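Local coordinates for aminoglycoside acetyltransferase meta-AAC0020 (Uncultured bacterium, PDB 5F48), which acetylates aminoglycoside antibiotics, as a GNAT-family transferase that takes the acetyl group from acetyl-coenzyme A, at the interface of chains A and B. Numbering follows the deposited sequence. Chains: chain A/B, aminoglycoside acetyltransferase meta-AAC0020.

Contacts 1 and 2 belong to one two-fold symmetric interface between the copies of this GNAT enzyme, and the centres of their C-alpha atoms lie about 14 Å apart. They have no residue in common. In contact 1 the end of B strand 145-155 and the residue after it meet A helix 103-117, A strand 122-128 and the loop between them; in contact 2 strands 67-77 and 86-94 of both chains face each other, together with a loop of chain A. Since symmetry repeats both, strand pairing and packing would together hold a dimer, if the deposited pair is the biological one.

Contact 1: the interface of chains A and B. Residues chain A 112, 115-116, 120-123; chain B 154, 156.
B:Tyr154 and A:Val123 pair as an antiparallel beta bridge, by which the last strand of one GNAT-fold subunit (145-155) is added to strand 122-128 of the other. The two residues bond in both directions: B:Tyr154 N gives to A:Val123 O at 2.8 Å, and A:Val123 N to B:Tyr154 O at 3.1 Å. The first is close to straight at the carbonyl, the C=O to donor angle being 169°. Two residues on, B:Leu156 N donates to A:Glu121 O at 3.0 Å, just past the end of the B strand. A water joins that same carbonyl to B:Leu156 O, which gives A:Glu121 O a second polar partner.

The apolar part centres on B:Leu156, whose side chain pushes in between helix 103-117 and the start of strand 122-128. The first torsion, with CG anti to the carbonyl carbon, turns CG toward chain A, and the extended second torsion (chi2 -175°) sends the two methyls to separate places. B:Leu156 CD1 reaches the deeper position, against A:Tyr115 CB, A:Thr116 CA and A:Phe120 CB, and 4.0 Å from A:Val123 CG2. The other methyl, B:Leu156 CD2, lies beside the A:Thr116 hydroxyl, 3.5 Å from A:Thr116 OG1. That hydroxyl is already turned back to its own helix, A:Thr116 OG1 giving its hydrogen to A:Asn112 O at 2.6 Å from above the carbonyl plane, which probably limits its turning beside the leucine. Behind the plug, A:Tyr115 CD1 sits over the centre of the A:Phe120 ring, bracing the helix against the loop.

An amide meets an aromatic face at the other end of the patch. A:Asn112 ND2 stands over the B:Tyr154 ring, 3.3 Å from B:Tyr154 CG and displaced toward the rim, with the amide and ring planes 55° apart.

Contact 2: the interface of chains A and B. Residues chain A 77, 79-80, 86; chain B 75, 88, 90.
A:Leu77 lays its CD2 methyl on the face of the B:Tyr75 ring, 3.8 Å from the centroid, a CH-pi contact in the interface between two GNAT-fold subunits. The methyl sits toward the rim on the CG and CD2 side of the ring, and A:Leu77 CD2 is 3.5 Å from B:Tyr75 CD2. Farther along the same ring, A:Leu77 CB is 4.0 Å from B:Tyr75 CE2, so the leucine spans the tyrosine from its root toward its hydroxyl end. Its CG is anti to the carbonyl carbon (chi1 -59°), and the branch splits there: CD2 goes to B:Tyr75, while A:Leu77 CD1 goes the other way, 4.0 Å from B:Tyr88 CE2.

Around this pair, B:Tyr90 takes two further residues of chain A. At its hydroxyl end, B:Tyr90 OH lies 3.4 Å from A:Leu86 CD1, the two side chains crossing at about a right angle. Nearer the root of the ring, A:Tyr80 OH approaches B:Tyr90 CD2 at 3.5 Å, a hydroxyl-to-carbon contact. The same A:Tyr80 ring passes B:Tyr75, with A:Tyr80 CE2 at 4.0 Å from B:Tyr75 OH, and therefore touches B:Tyr75 as well as B:Tyr90.

Within chain B, the CB of B:Tyr90 lies at the edge of the B:Tyr75 ring and in its plane, a neighbour that probably helps set how the ring is turned toward A:Leu77. Were B:Tyr75 cut back to an alanine, the A:Leu77 CD2 methyl would probably lose the ring face it rests on, and a gap would open beside A:Tyr80. B:Tyr75 is on strand 67-77, B:Tyr88 and B:Tyr90 on 86-94, so two strands present the three rings together. On chain A the same two strands supply A:Leu77 and A:Leu86, and the loop between them A:Tyr80. Packed this way, leucines against tyrosines, the patch probably helps hold the two acetyltransferase subunits together.

Contact 1: the interface of chains A and B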
# COMPACT_ATOMS: atom_id res chain seq x y z
N ASN A 112 -6.89 -1.22 14.69
CA ASN A 112 -5.62 -0.85 15.30
C ASN A 112 -5.29 -1.73 16.50
O ASN A 112 -4.12 -2.05 16.75
CB ASN A 112 -5.64 0.63 15.72
CG ASN A 112 -5.57 1.57 14.53
OD1 ASN A 112 -5.22 1.15 13.42
ND2 ASN A 112 -5.91 2.85 14.74
N TYR A 115 -3.76 -5.08 14.96
CA TYR A 115 -2.38 -4.92 14.54
C TYR A 115 -1.45 -4.56 15.71
O TYR A 115 -0.26 -4.89 15.68
CB TYR A 115 -2.31 -3.88 13.42
CG TYR A 115 -2.89 -4.41 12.11
CD1 TYR A 115 -2.32 -5.51 11.47
CD2 TYR A 115 -4.00 -3.81 11.52
CE1 TYR A 115 -2.83 -6.00 10.28
CE2 TYR A 115 -4.52 -4.30 10.31
CZ TYR A 115 -3.92 -5.39 9.70
OH TYR A 115 -4.39 -5.90 8.51
N THR A 116 -1.99 -3.94 16.75
CA THR A 116 -1.22 -3.73 17.97
C THR A 116 -0.84 -5.06 18.62
O THR A 116 0.32 -5.27 19.00
CB THR A 116 -2.00 -2.87 19.00
OG1 THR A 116 -2.19 -1.54 18.49
CG2 THR A 116 -1.24 -2.78 20.34
N PHE A 120 2.58 -4.80 15.17
CA PHE A 120 2.89 -3.96 14.01
C PHE A 120 3.46 -2.61 14.45
O PHE A 120 3.23 -2.17 15.57
CB PHE A 120 1.64 -3.75 13.15
CG PHE A 120 1.37 -4.86 12.20
CD1 PHE A 120 1.45 -6.18 12.60
CD2 PHE A 120 0.99 -4.59 10.89
CE1 PHE A 120 1.18 -7.21 11.71
CE2 PHE A 120 0.71 -5.62 9.98
CZ PHE A 120 0.80 -6.92 10.39
N GLU A 121 4.18 -1.95 13.56
CA GLU A 121 4.75 -0.64 13.90
C GLU A 121 3.68 0.44 13.83
O GLU A 121 3.53 1.23 14.74
CB GLU A 121 5.91 -0.28 12.97
CG GLU A 121 6.42 1.13 13.19
CD GLU A 121 7.52 1.54 12.21
OE1 GLU A 121 7.53 2.73 11.81
OE2 GLU A 121 8.37 0.69 11.87
N GLU A 122 2.94 0.45 12.72
CA GLU A 122 1.91 1.47 12.54
C GLU A 122 0.86 1.06 11.52
O GLU A 122 1.04 0.11 10.74
CB GLU A 122 2.54 2.82 12.12
CG GLU A 122 2.73 2.99 10.63
CD GLU A 122 3.13 4.41 10.21
OE1 GLU A 122 3.70 5.17 11.02
OE2 GLU A 122 2.84 4.78 9.06
N VAL A 123 -0.25 1.76 11.57
CA VAL A 123 -1.32 1.59 10.60
C VAL A 123 -1.51 2.93 9.93
O VAL A 123 -1.45 3.95 10.60
CB VAL A 123 -2.63 1.14 11.27
CG1 VAL A 123 -3.72 0.96 10.22
CG2 VAL A 123 -2.40 -0.16 12.07
N TYR B 154 -1.32 5.94 12.52
CA TYR B 154 -1.47 5.59 13.91
C TYR B 154 -0.22 4.84 14.37
O TYR B 154 -0.03 3.68 14.02
CB TYR B 154 -2.72 4.72 14.10
CG TYR B 154 -3.99 5.24 13.45
CD1 TYR B 154 -4.31 4.95 12.12
CD2 TYR B 154 -4.89 6.02 14.18
CE1 TYR B 154 -5.48 5.44 11.54
CE2 TYR B 154 -6.05 6.51 13.60
CZ TYR B 154 -6.35 6.22 12.30
OH TYR B 154 -7.51 6.73 11.75
N LEU B 156 1.61 2.57 16.65
CA LEU B 156 1.06 1.60 17.60
C LEU B 156 1.95 1.49 18.82
O LEU B 156 3.14 1.76 18.75
CB LEU B 156 0.88 0.23 16.95
CG LEU B 156 -0.06 0.20 15.74
CD1 LEU B 156 -0.26 -1.22 15.26
CD2 LEU B 156 -1.41 0.84 16.09
O HOH W 1 5.06 1.78 16.94

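Contact 2: the interface of chains A and B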
# COMPACT_ATOMS: atom_id res chain seq x y z
N LEU A 77 2.00 -4.76 5.05
CA LEU A 77 3.23 -4.49 4.29
C LEU A 77 4.44 -4.83 5.15
O LEU A 77 4.76 -4.09 6.09
CB LEU A 77 3.30 -3.03 3.84
CG LEU A 77 2.15 -2.53 2.95
CD1 LEU A 77 2.30 -1.04 2.62
CD2 LEU A 77 2.08 -3.39 1.68
N GLN A 79 8.11 -4.85 6.29
CA GLN A 79 9.12 -3.81 6.13
C GLN A 79 10.53 -4.35 5.98
O GLN A 79 10.85 -5.43 6.48
CB GLN A 79 9.08 -2.86 7.33
CG GLN A 79 7.84 -1.99 7.41
CD GLN A 79 8.03 -0.88 8.43
OE1 GLN A 79 8.58 0.18 8.12
NE2 GLN A 79 7.61 -1.13 9.67
N TYR A 80 11.37 -3.57 5.31
CA TYR A 80 12.80 -3.82 5.33
C TYR A 80 13.53 -2.85 6.25
O TYR A 80 14.72 -3.00 6.50
CB TYR A 80 13.39 -3.73 3.93
CG TYR A 80 12.83 -2.61 3.09
CD1 TYR A 80 13.46 -1.36 3.05
CD2 TYR A 80 11.69 -2.79 2.34
CE1 TYR A 80 12.95 -0.33 2.27
CE2 TYR A 80 11.16 -1.78 1.57
CZ TYR A 80 11.80 -0.55 1.53
OH TYR A 80 11.25 0.44 0.76
N LEU A 86 3.85 -2.93 8.67
CA LEU A 86 2.89 -1.84 8.57
C LEU A 86 1.57 -2.42 8.10
O LEU A 86 1.57 -3.41 7.36
CB LEU A 86 3.34 -0.77 7.57
CG LEU A 86 4.71 -0.13 7.72
CD1 LEU A 86 4.97 0.80 6.54
CD2 LEU A 86 4.77 0.61 9.05
N TYR B 75 5.02 -3.11 -3.73
CA TYR B 75 4.16 -4.15 -3.16
C TYR B 75 2.98 -4.44 -4.07
O TYR B 75 2.39 -3.52 -4.63
CB TYR B 75 3.61 -3.74 -1.80
CG TYR B 75 4.64 -3.57 -0.74
CD1 TYR B 75 5.32 -2.36 -0.58
CD2 TYR B 75 4.94 -4.60 0.13
CE1 TYR B 75 6.24 -2.19 0.41
CE2 TYR B 75 5.89 -4.46 1.10
CZ TYR B 75 6.53 -3.24 1.24
OH TYR B 75 7.46 -3.08 2.22
N TYR B 88 2.11 -0.95 -5.78
CA TYR B 88 2.37 0.22 -4.94
C TYR B 88 3.88 0.38 -4.84
O TYR B 88 4.52 -0.40 -4.16
CB TYR B 88 1.75 0.00 -3.55
CG TYR B 88 1.96 1.09 -2.51
CD1 TYR B 88 2.30 2.40 -2.86
CD2 TYR B 88 1.81 0.79 -1.18
CE1 TYR B 88 2.48 3.38 -1.88
CE2 TYR B 88 1.99 1.74 -0.21
CZ TYR B 88 2.33 3.02 -0.55
OH TYR B 88 2.48 3.92 0.49
N TYR B 90 6.82 1.87 -3.16
CA TYR B 90 6.93 2.38 -1.81
C TYR B 90 8.11 3.34 -1.67
O TYR B 90 7.94 4.48 -1.25
CB TYR B 90 7.05 1.22 -0.83
CG TYR B 90 6.97 1.64 0.62
CD1 TYR B 90 5.74 1.94 1.21
CD2 TYR B 90 8.11 1.74 1.38
CE1 TYR B 90 5.68 2.33 2.52
CE2 TYR B 90 8.05 2.14 2.68
CZ TYR B 90 6.83 2.43 3.25
OH TYR B 90 6.80 2.81 4.57